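Local coordinates for protein CBIX (Paracoccus pantotrophus, PDB 4CCS) that is the terminal enzyme of siroheme biosynthesis in denitrifying bacteria, probably inserting ferrous iron into sirohydrochlorin, at residues M218-E221 against S222-A226; S136-A139 against R140-A143; D51-D54 against D55-I59; P16-Q19 against Q20-I23. All coordinates share one frame; numbering follows the deposited sequence.

Contact 1 of 4, residues M218-E221 against S222-A226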
loop_
_atom_site.group_PDB
_atom_site.type_symbol
_atom_site.label_atom_id
_atom_site.label_comp_id
_atom_site.label_asym_id
_atom_site.label_seq_id
_atom_site.Cartn_x
_atom_site.Cartn_y
_atom_site.Cartn_z
ATOM N N MET A 218 -9.838 -7.122 2.746
ATOM C CA MET A 218 -9.839 -6.338 1.517
ATOM C C MET A 218 -9.211 -7.145 0.366
ATOM O O MET A 218 -9.799 -7.237 -0.711
ATOM C CB MET A 218 -9.111 -4.989 1.752
ATOM C CG MET A 218 -9.146 -4.069 0.568
ATOM S SD MET A 218 -8.148 -2.562 0.759
ATOM C CE MET A 218 -6.565 -3.189 0.235
ATOM N N ILE A 219 -8.031 -7.757 0.602
ATOM C CA ILE A 219 -7.344 -8.575 -0.413
ATOM C C ILE A 219 -8.212 -9.800 -0.771
ATOM O O ILE A 219 -8.378 -10.109 -1.950
ATOM C CB ILE A 219 -5.915 -8.974 0.055
ATOM C CG1 ILE A 219 -5.051 -7.712 0.351
ATOM C CG2 ILE A 219 -5.235 -9.901 -0.975
ATOM C CD1 ILE A 219 -3.576 -8.007 0.866
ATOM N N ALA A 220 -8.761 -10.476 0.250
ATOM C CA ALA A 220 -9.636 -11.638 0.055
ATOM C C ALA A 220 -10.820 -11.312 -0.889
ATOM O O ALA A 220 -11.114 -12.094 -1.799
ATOM C CB ALA A 220 -10.159 -12.122 1.400
ATOM N N GLU A 221 -11.459 -10.132 -0.699
ATOM C CA GLU A 221 -12.604 -9.730 -1.533
ATOM C C GLU A 221 -12.194 -9.490 -2.962
ATOM O O GLU A 221 -12.935 -9.870 -3.863
ATOM C CB GLU A 221 -13.396 -8.537 -0.943
ATOM C CG GLU A 221 -14.014 -8.821 0.424
ATOM C CD GLU A 221 -14.970 -10.000 0.550
ATOM O OE1 GLU A 221 -15.593 -10.382 -0.462
ATOM O OE2 GLU A 221 -15.117 -10.526 1.675
ATOM N N SER A 222 -10.978 -8.947 -3.183
ATOM C CA SER A 222 -10.438 -8.732 -4.517
ATOM C C SER A 222 -10.085 -10.052 -5.225
ATOM O O SER A 222 -10.272 -10.148 -6.434
ATOM C CB SER A 222 -9.254 -7.771 -4.474
ATOM O OG SER A 222 -9.753 -6.484 -4.149
ATOM N N ILE A 223 -9.604 -11.066 -4.473
ATOM C CA ILE A 223 -9.296 -12.402 -5.006
ATOM C C ILE A 223 -10.628 -13.100 -5.408
ATOM O O ILE A 223 -10.763 -13.550 -6.550
ATOM C CB ILE A 223 -8.480 -13.269 -3.997
ATOM C CG1 ILE A 223 -7.049 -12.690 -3.767
ATOM C CG2 ILE A 223 -8.401 -14.729 -4.481
ATOM C CD1 ILE A 223 -6.374 -13.203 -2.487
ATOM N N LYS A 224 -11.586 -13.180 -4.460
ATOM C CA LYS A 224 -12.922 -13.781 -4.634
ATOM C C LYS A 224 -13.643 -13.232 -5.871
ATOM O O LYS A 224 -14.246 -14.005 -6.612
ATOM C CB LYS A 224 -13.784 -13.568 -3.383
ATOM C CG LYS A 224 -13.469 -14.520 -2.235
ATOM C CD LYS A 224 -14.516 -14.454 -1.124
ATOM C CE LYS A 224 -14.151 -13.509 -0.006
ATOM N NZ LYS A 224 -15.133 -13.567 1.108
ATOM N N ALA A 225 -13.535 -11.907 -6.114
ATOM C CA ALA A 225 -14.133 -11.214 -7.260
ATOM C C ALA A 225 -13.497 -11.621 -8.592
ATOM O O ALA A 225 -14.159 -11.542 -9.630
ATOM C CB ALA A 225 -14.026 -9.703 -7.072
ATOM N N ALA A 226 -12.215 -12.036 -8.572
ATOM C CA ALA A 226 -11.489 -12.444 -9.779
ATOM C C ALA A 226 -11.615 -13.946 -10.100
ATOM O O ALA A 226 -11.187 -14.381 -11.172
ATOM C CB ALA A 226 -10.033 -12.040 -9.673
HETATM O O HOH W 1 -17.824 -11.898 -0.021
#

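Contact 2 of 4, residues S136-A139 against R140-A143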
loop_
_atom_site.group_PDB
_atom_site.type_symbol
_atom_site.label_atom_id
_atom_site.label_comp_id
_atom_site.label_asym_id
_atom_site.label_seq_id
_atom_site.Cartn_x
_atom_site.Cartn_y
_atom_site.Cartn_z
ATOM N N SER A 136 1.090 9.428 -7.814
ATOM C CA SER A 136 0.640 10.693 -7.219
ATOM C C SER A 136 -0.817 11.003 -7.540
ATOM O O SER A 136 -1.506 11.567 -6.693
ATOM C CB SER A 136 1.556 11.855 -7.582
ATOM O OG SER A 136 1.535 12.136 -8.971
ATOM N N GLU A 137 -1.301 10.615 -8.737
ATOM C CA GLU A 137 -2.727 10.818 -9.062
ATOM C C GLU A 137 -3.578 9.954 -8.117
ATOM O O GLU A 137 -4.580 10.436 -7.592
ATOM C CB GLU A 137 -3.048 10.478 -10.533
ATOM C CG GLU A 137 -2.506 11.480 -11.540
ATOM C CD GLU A 137 -3.158 12.850 -11.541
ATOM O OE1 GLU A 137 -4.236 12.996 -12.162
ATOM O OE2 GLU A 137 -2.572 13.788 -10.952
ATOM N N ALA A 138 -3.129 8.709 -7.851
ATOM C CA ALA A 138 -3.821 7.794 -6.937
ATOM C C ALA A 138 -3.840 8.327 -5.493
ATOM O O ALA A 138 -4.867 8.208 -4.828
ATOM C CB ALA A 138 -3.193 6.409 -6.996
ATOM N N ALA A 139 -2.716 8.922 -5.008
ATOM C CA ALA A 139 -2.675 9.484 -3.653
ATOM C C ALA A 139 -3.559 10.717 -3.559
ATOM O O ALA A 139 -4.227 10.901 -2.539
ATOM C CB ALA A 139 -1.240 9.806 -3.241
ATOM N N ARG A 140 -3.611 11.548 -4.632
ATOM C CA ARG A 140 -4.498 12.729 -4.625
ATOM C C ARG A 140 -5.948 12.320 -4.629
ATOM O O ARG A 140 -6.757 12.984 -3.986
ATOM C CB ARG A 140 -4.196 13.699 -5.775
ATOM C CG ARG A 140 -3.075 14.680 -5.416
ATOM C CD ARG A 140 -2.810 15.686 -6.533
ATOM N NE ARG A 140 -2.257 15.033 -7.716
ATOM C CZ ARG A 140 -0.962 14.846 -7.941
ATOM N NH1 ARG A 140 -0.059 15.270 -7.063
ATOM N NH2 ARG A 140 -0.559 14.214 -9.033
ATOM N N ARG A 141 -6.281 11.201 -5.325
ATOM C CA ARG A 141 -7.659 10.673 -5.332
ATOM C C ARG A 141 -8.045 10.274 -3.899
ATOM O O ARG A 141 -9.176 10.543 -3.472
ATOM C CB ARG A 141 -7.777 9.447 -6.253
ATOM C CG ARG A 141 -8.036 9.797 -7.706
ATOM C CD ARG A 141 -8.513 8.597 -8.521
ATOM N NE ARG A 141 -7.515 7.527 -8.647
ATOM C CZ ARG A 141 -6.519 7.515 -9.529
ATOM N NH1 ARG A 141 -6.346 8.534 -10.362
ATOM N NH2 ARG A 141 -5.681 6.490 -9.577
ATOM N N ILE A 142 -7.098 9.643 -3.151
ATOM C CA ILE A 142 -7.331 9.272 -1.745
ATOM C C ILE A 142 -7.597 10.551 -0.909
ATOM O O ILE A 142 -8.631 10.641 -0.242
ATOM C CB ILE A 142 -6.187 8.387 -1.135
ATOM C CG1 ILE A 142 -6.035 7.002 -1.853
ATOM C CG2 ILE A 142 -6.352 8.223 0.398
ATOM C CD1 ILE A 142 -7.200 5.985 -1.704
ATOM N N ALA A 143 -6.673 11.531 -0.956
ATOM C CA ALA A 143 -6.827 12.785 -0.198
ATOM C C ALA A 143 -8.151 13.495 -0.540
ATOM O O ALA A 143 -8.859 13.913 0.371
ATOM C CB ALA A 143 -5.652 13.720 -0.463
HETATM O O HOH W 2 -4.563 14.622 -9.291
#

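Contact 3 of 4, residues D51-D54 against D55-I59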
loop_
_atom_site.group_PDB
_atom_site.type_symbol
_atom_site.label_atom_id
_atom_site.label_comp_id
_atom_site.label_asym_id
_atom_site.label_seq_id
_atom_site.Cartn_x
_atom_site.Cartn_y
_atom_site.Cartn_z
ATOM N N ASP A 51 8.756 -18.911 -8.700
ATOM C CA ASP A 51 8.785 -20.232 -9.334
ATOM C C ASP A 51 7.681 -21.193 -8.804
ATOM O O ASP A 51 7.477 -22.246 -9.408
ATOM C CB ASP A 51 10.183 -20.884 -9.359
ATOM C CG ASP A 51 10.988 -20.922 -8.082
ATOM O OD1 ASP A 51 10.392 -21.181 -7.011
ATOM O OD2 ASP A 51 12.229 -20.832 -8.167
ATOM N N ARG A 52 6.898 -20.786 -7.783
ATOM C CA ARG A 52 5.765 -21.591 -7.312
ATOM C C ARG A 52 4.507 -21.315 -8.174
ATOM O O ARG A 52 3.545 -22.084 -8.129
ATOM C CB ARG A 52 5.507 -21.402 -5.799
ATOM C CG ARG A 52 4.710 -20.160 -5.406
ATOM C CD ARG A 52 4.766 -19.912 -3.907
ATOM N NE ARG A 52 5.928 -19.095 -3.561
ATOM C CZ ARG A 52 6.213 -18.644 -2.344
ATOM N NH1 ARG A 52 5.421 -18.935 -1.316
ATOM N NH2 ARG A 52 7.296 -17.909 -2.140
ATOM N N ALA A 53 4.536 -20.221 -8.965
ATOM C CA ALA A 53 3.446 -19.809 -9.848
ATOM C C ALA A 53 3.450 -20.588 -11.155
ATOM O O ALA A 53 4.507 -20.987 -11.642
ATOM C CB ALA A 53 3.547 -18.318 -10.140
ATOM N N ASP A 54 2.258 -20.766 -11.735
ATOM C CA ASP A 54 2.048 -21.417 -13.027
ATOM C C ASP A 54 1.016 -20.621 -13.835
ATOM O O ASP A 54 0.549 -19.578 -13.363
ATOM C CB ASP A 54 1.668 -22.907 -12.872
ATOM C CG ASP A 54 0.514 -23.218 -11.937
ATOM O OD1 ASP A 54 -0.449 -22.412 -11.880
ATOM O OD2 ASP A 54 0.543 -24.294 -11.302
ATOM N N ASP A 55 0.664 -21.101 -15.042
ATOM C CA ASP A 55 -0.289 -20.450 -15.943
ATOM C C ASP A 55 -1.700 -20.254 -15.365
ATOM O O ASP A 55 -2.424 -19.388 -15.856
ATOM C CB ASP A 55 -0.350 -21.195 -17.291
ATOM C CG ASP A 55 0.811 -20.871 -18.215
ATOM O OD1 ASP A 55 1.415 -19.786 -18.056
ATOM O OD2 ASP A 55 1.095 -21.688 -19.118
ATOM N N GLU A 56 -2.085 -21.023 -14.328
ATOM C CA GLU A 56 -3.403 -20.880 -13.702
ATOM C C GLU A 56 -3.348 -20.150 -12.344
ATOM O O GLU A 56 -4.327 -20.169 -11.594
ATOM C CB GLU A 56 -4.122 -22.242 -13.601
ATOM C CG GLU A 56 -4.796 -22.670 -14.899
ATOM C CD GLU A 56 -6.192 -22.115 -15.128
ATOM O OE1 GLU A 56 -6.320 -20.896 -15.389
ATOM O OE2 GLU A 56 -7.161 -22.907 -15.059
ATOM N N THR A 57 -2.217 -19.490 -12.037
ATOM C CA THR A 57 -2.054 -18.750 -10.775
ATOM C C THR A 57 -2.520 -17.299 -10.947
ATOM O O THR A 57 -2.270 -16.694 -11.993
ATOM C CB THR A 57 -0.582 -18.834 -10.263
ATOM O OG1 THR A 57 -0.185 -20.202 -10.143
ATOM C CG2 THR A 57 -0.370 -18.140 -8.913
ATOM N N LEU A 58 -3.194 -16.749 -9.920
ATOM C CA LEU A 58 -3.593 -15.341 -9.887
ATOM C C LEU A 58 -2.547 -14.600 -9.034
ATOM O O LEU A 58 -2.145 -15.102 -7.991
ATOM C CB LEU A 58 -4.993 -15.136 -9.270
ATOM C CG LEU A 58 -6.210 -15.836 -9.919
ATOM C CD1 LEU A 58 -7.495 -15.289 -9.332
ATOM C CD2 LEU A 58 -6.244 -15.634 -11.418
ATOM N N ILE A 59 -2.107 -13.426 -9.482
ATOM C CA ILE A 59 -1.122 -12.611 -8.768
ATOM C C ILE A 59 -1.794 -11.369 -8.187
ATOM O O ILE A 59 -2.351 -10.575 -8.951
ATOM C CB ILE A 59 0.078 -12.230 -9.705
ATOM C CG1 ILE A 59 0.726 -13.474 -10.416
ATOM C CG2 ILE A 59 1.128 -11.384 -8.972
ATOM C CD1 ILE A 59 1.291 -14.657 -9.483
#

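Contact 4 of 4, residues P16-Q19 against Q20-I23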
loop_
_atom_site.group_PDB
_atom_site.type_symbol
_atom_site.label_atom_id
_atom_site.label_comp_id
_atom_site.label_asym_id
_atom_site.label_seq_id
_atom_site.Cartn_x
_atom_site.Cartn_y
_atom_site.Cartn_z
ATOM N N PRO A 16 16.561 -10.607 2.515
ATOM C CA PRO A 16 15.207 -10.896 2.031
ATOM C C PRO A 16 14.372 -11.784 2.966
ATOM O O PRO A 16 13.154 -11.842 2.787
ATOM C CB PRO A 16 15.429 -11.574 0.672
ATOM C CG PRO A 16 16.822 -12.035 0.666
ATOM C CD PRO A 16 17.599 -11.252 1.673
ATOM N N ALA A 17 15.007 -12.498 3.919
ATOM C CA ALA A 17 14.280 -13.432 4.799
ATOM C C ALA A 17 13.169 -12.754 5.651
ATOM O O ALA A 17 12.039 -13.253 5.613
ATOM C CB ALA A 17 15.242 -14.238 5.669
ATOM N N PRO A 18 13.437 -11.606 6.353
ATOM C CA PRO A 18 12.324 -10.992 7.110
ATOM C C PRO A 18 11.242 -10.405 6.179
ATOM O O PRO A 18 10.064 -10.413 6.528
ATOM C CB PRO A 18 13.001 -9.938 7.985
ATOM C CG PRO A 18 14.355 -9.722 7.399
ATOM C CD PRO A 18 14.736 -11.014 6.742
ATOM N N GLN A 19 11.628 -10.001 4.956
ATOM C CA GLN A 19 10.678 -9.468 3.973
ATOM C C GLN A 19 9.742 -10.595 3.513
ATOM O O GLN A 19 8.534 -10.387 3.407
ATOM C CB GLN A 19 11.421 -8.867 2.772
ATOM C CG GLN A 19 12.125 -7.539 3.113
ATOM C CD GLN A 19 12.874 -6.989 1.932
ATOM O OE1 GLN A 19 12.300 -6.693 0.892
ATOM N NE2 GLN A 19 14.177 -6.783 2.074
ATOM N N GLN A 20 10.303 -11.791 3.290
ATOM C CA GLN A 20 9.534 -12.984 2.893
ATOM C C GLN A 20 8.587 -13.420 4.010
ATOM O O GLN A 20 7.415 -13.688 3.725
ATOM C CB GLN A 20 10.478 -14.128 2.480
ATOM C CG GLN A 20 9.768 -15.436 2.047
ATOM C CD GLN A 20 8.918 -15.302 0.800
ATOM O OE1 GLN A 20 9.149 -14.448 -0.056
ATOM N NE2 GLN A 20 7.989 -16.229 0.595
ATOM N N ARG A 21 9.080 -13.457 5.273
ATOM C CA ARG A 21 8.265 -13.826 6.446
ATOM C C ARG A 21 7.054 -12.881 6.599
ATOM O O ARG A 21 5.968 -13.354 6.922
ATOM C CB ARG A 21 9.105 -13.801 7.741
ATOM C CG ARG A 21 9.845 -15.114 7.992
ATOM C CD ARG A 21 10.525 -15.160 9.355
ATOM N NE ARG A 21 11.657 -14.233 9.431
ATOM C CZ ARG A 21 12.903 -14.538 9.083
ATOM N NH1 ARG A 21 13.200 -15.757 8.651
ATOM N NH2 ARG A 21 13.863 -13.630 9.175
ATOM N N ALA A 22 7.241 -11.562 6.374
ATOM C CA ALA A 22 6.151 -10.572 6.471
ATOM C C ALA A 22 5.046 -10.835 5.439
ATOM O O ALA A 22 3.854 -10.787 5.776
ATOM C CB ALA A 22 6.706 -9.151 6.314
ATOM N N ILE A 23 5.423 -11.140 4.192
ATOM C CA ILE A 23 4.424 -11.380 3.132
ATOM C C ILE A 23 3.731 -12.743 3.342
ATOM O O ILE A 23 2.527 -12.857 3.089
ATOM C CB ILE A 23 4.966 -11.159 1.690
ATOM C CG1 ILE A 23 5.741 -9.813 1.567
ATOM C CG2 ILE A 23 3.828 -11.190 0.652
ATOM C CD1 ILE A 23 4.985 -8.461 2.180
#

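Contact 1 of 4, residues M218-E221 against S222-A226
Glu221 and Lys224 run side by side and point the same way, meeting one turn apart on helix 215-226. Lys224 NZ donates to Glu221 OE2 at 3.1 Å in a salt bridge, coming from above the carboxylate plane. The lysine chain bends at chi3 (-94°), which brings its ammonium end back to the acid. The other carboxylate oxygen is also served: a water donates to Glu221 OE1 at 2.7 Å and weakly accepts from Lys224 NZ, so it closes a second route between the two charges. With an alanine in place of Lys224, Glu221 would probably lose its positive mate and its carboxylate would be freer to turn. The backbone is satisfied by i to i+4 bonds, among them Lys224 N to Ala220 O at 2.9 Å and nearly straight (175°), and Ile223 N to Ile219 O at 3.0 Å. Ser222 OG takes its partner elsewhere, in Asp95. Away from the charges, Ile219 CG2 meets Ile223 CD1 at 3.8 Å, and both isoleucines pack on Ile7 of strand 4-9 and Val30 of helix 16-30. Charged pair outward and aliphatic ridge inward make this an amphipathic helix covering the sheet of an alpha/beta domain.

Contact 2 of 4, residues S136-A139 against R140-A143
Helix 134-146 is the crossover of a beta-alpha-beta unit between strands 121-126 and 152-157, and on it Glu137 and Arg140 form an i to i+3 salt bridge. Arg140 NH2 donates to Glu137 OE2 at 2.8 Å with an N-H...O angle of 163°. The oxygen offers its anti lone pair and lies at the edge of the guanidinium, although the carboxylate and guanidinium planes are turned 51° apart. One water ties the same groups again, donating to Glu137 OE2 at 2.7 Å and accepting from Arg140 NE at 2.8 Å. The bend of Arg140 at chi3 (-67°) folds its guanidinium back over Ser136, whose carbonyl O lies 3.5 Å from the plane beneath the group's centre while also accepting Arg140 N. Arg140 NH2 adds a weak bond to Ser136 OG, a hydroxyl whose main partner is Glu160. Arg141 folds back likewise: its NH2 is 3.6 Å from Ala138 CB, and one guanidinium face covers Ala138 CA. On the buried flank Ala139 and Ala143 pack on strand 152-157 and Ile142 on helix 98-113. Such a helix, charged outside and small or aliphatic inside, is typical of the layered alpha/beta fold.

Contact 3 of 4, residues D51-D54 against D55-I59
Asp54 to Thr57 form a type I beta turn, closed by the backbone bond from Thr57 N to Asp54 O at 3.1 Å, with the donor well above the carbonyl plane. The Asp54 side chain reinforces the turn from within. Its CG stands between the backbone N and the carbonyl carbon (chi1 52°), which swings OD1 forward over the residues that follow. There Asp54 OD1 accepts two bonds, from Glu56 N at 3.3 Å and from the hydroxyl Thr57 OG1 at 2.8 Å. The two donors reach it from opposite faces of the carboxylate plane, so the rotation of the group is probably well fixed, and the Asp54 and Thr57 side chains cross at about a right angle. The bond to Glu56 N makes this an Asx turn laid over the beta turn, leading the chain into strand 57-61 of the parallel sheet. Replacing Asp54 by an alanine would probably leave Glu56 N and the Thr57 hydroxyl without this acceptor, the turn then relying on its backbone bond. Asp55, at the second position, directs OD1 outside the turn to Lys85 N. Apolar contacts lie beneath: Ala53 CB approaches Thr57 CG2 at 4.1 Å and Ile59 CD1 at 4.4 Å. Ile59 continues inward against Leu6 of strand 4-9 and against Leu74 and Leu78 of helix 68-80.

Contact 4 of 4, residues P16-Q19 against Q20-I23
Two torsions bring Arg21 back over Ala17 and Pro18: chi1 of -86° sets its CG opposite the carbonyl carbon, and a bend at chi3 (-69°) turns the guanidinium toward the start of helix 16-30. One face of the group then lies over the backbone, with Ala17 O 3.8 Å from the plane and under its centre. Ala17 O already accepts Arg21 N at 3.0 Å, so the residue meets the same carbonyl with its main chain and, without a hydrogen bond, with its cationic plane; the charge probably gains from the carbonyl dipole. At the end of its side chain Arg21 NH2 is 3.8 Å from Ala17 CB and 3.7 Å from Pro18 CD, the arginine and proline side chains crossing at a slant. Pro18 N carries no hydrogen, and its closeness to NH2 is mere contact. Regular i to i+4 bonds run beneath, as from Gln20 N to Pro16 O at 2.9 Å and Ala22 N to Pro18 O at 3.1 Å. The two glutamines turn their amides elsewhere. Gln19 OE1 accepts Gln12 N from the preceding loop, while Gln20 bonds Glu24 through NE2 and Thr43 N through OE1. Gln20 thus ties the helix to the end of strand 38-43, the strand that follows it in the beta-alpha-beta unit beginning with strand 4-9.

How the contacts relate
All four contacts are partly buried; contacts 1, 2 and 3 turn apolar groups inward, whereas contact 4 also buries two glutamines whose amides bond neighbouring backbone and side chains. Contacts 1, 3 and 4 belong around the sheet containing strands 4-9, 38-43 and 57-61, although contact 1 comes from the last helix of the chain; contact 2 flanks the second sheet, of the same 2-1-3-4 order. Ala226 of contact 1 packs on Leu58 of contact 3, and Arg52 of contact 3 reaches Gln20 of contact 4. Contacts 1 and 2 share water-bridged helical salt bridges, in contact 4 an arginine lies over a backbone carbonyl, with no acid in its two segments, and contact 3 uses a carboxylate to shape a turn.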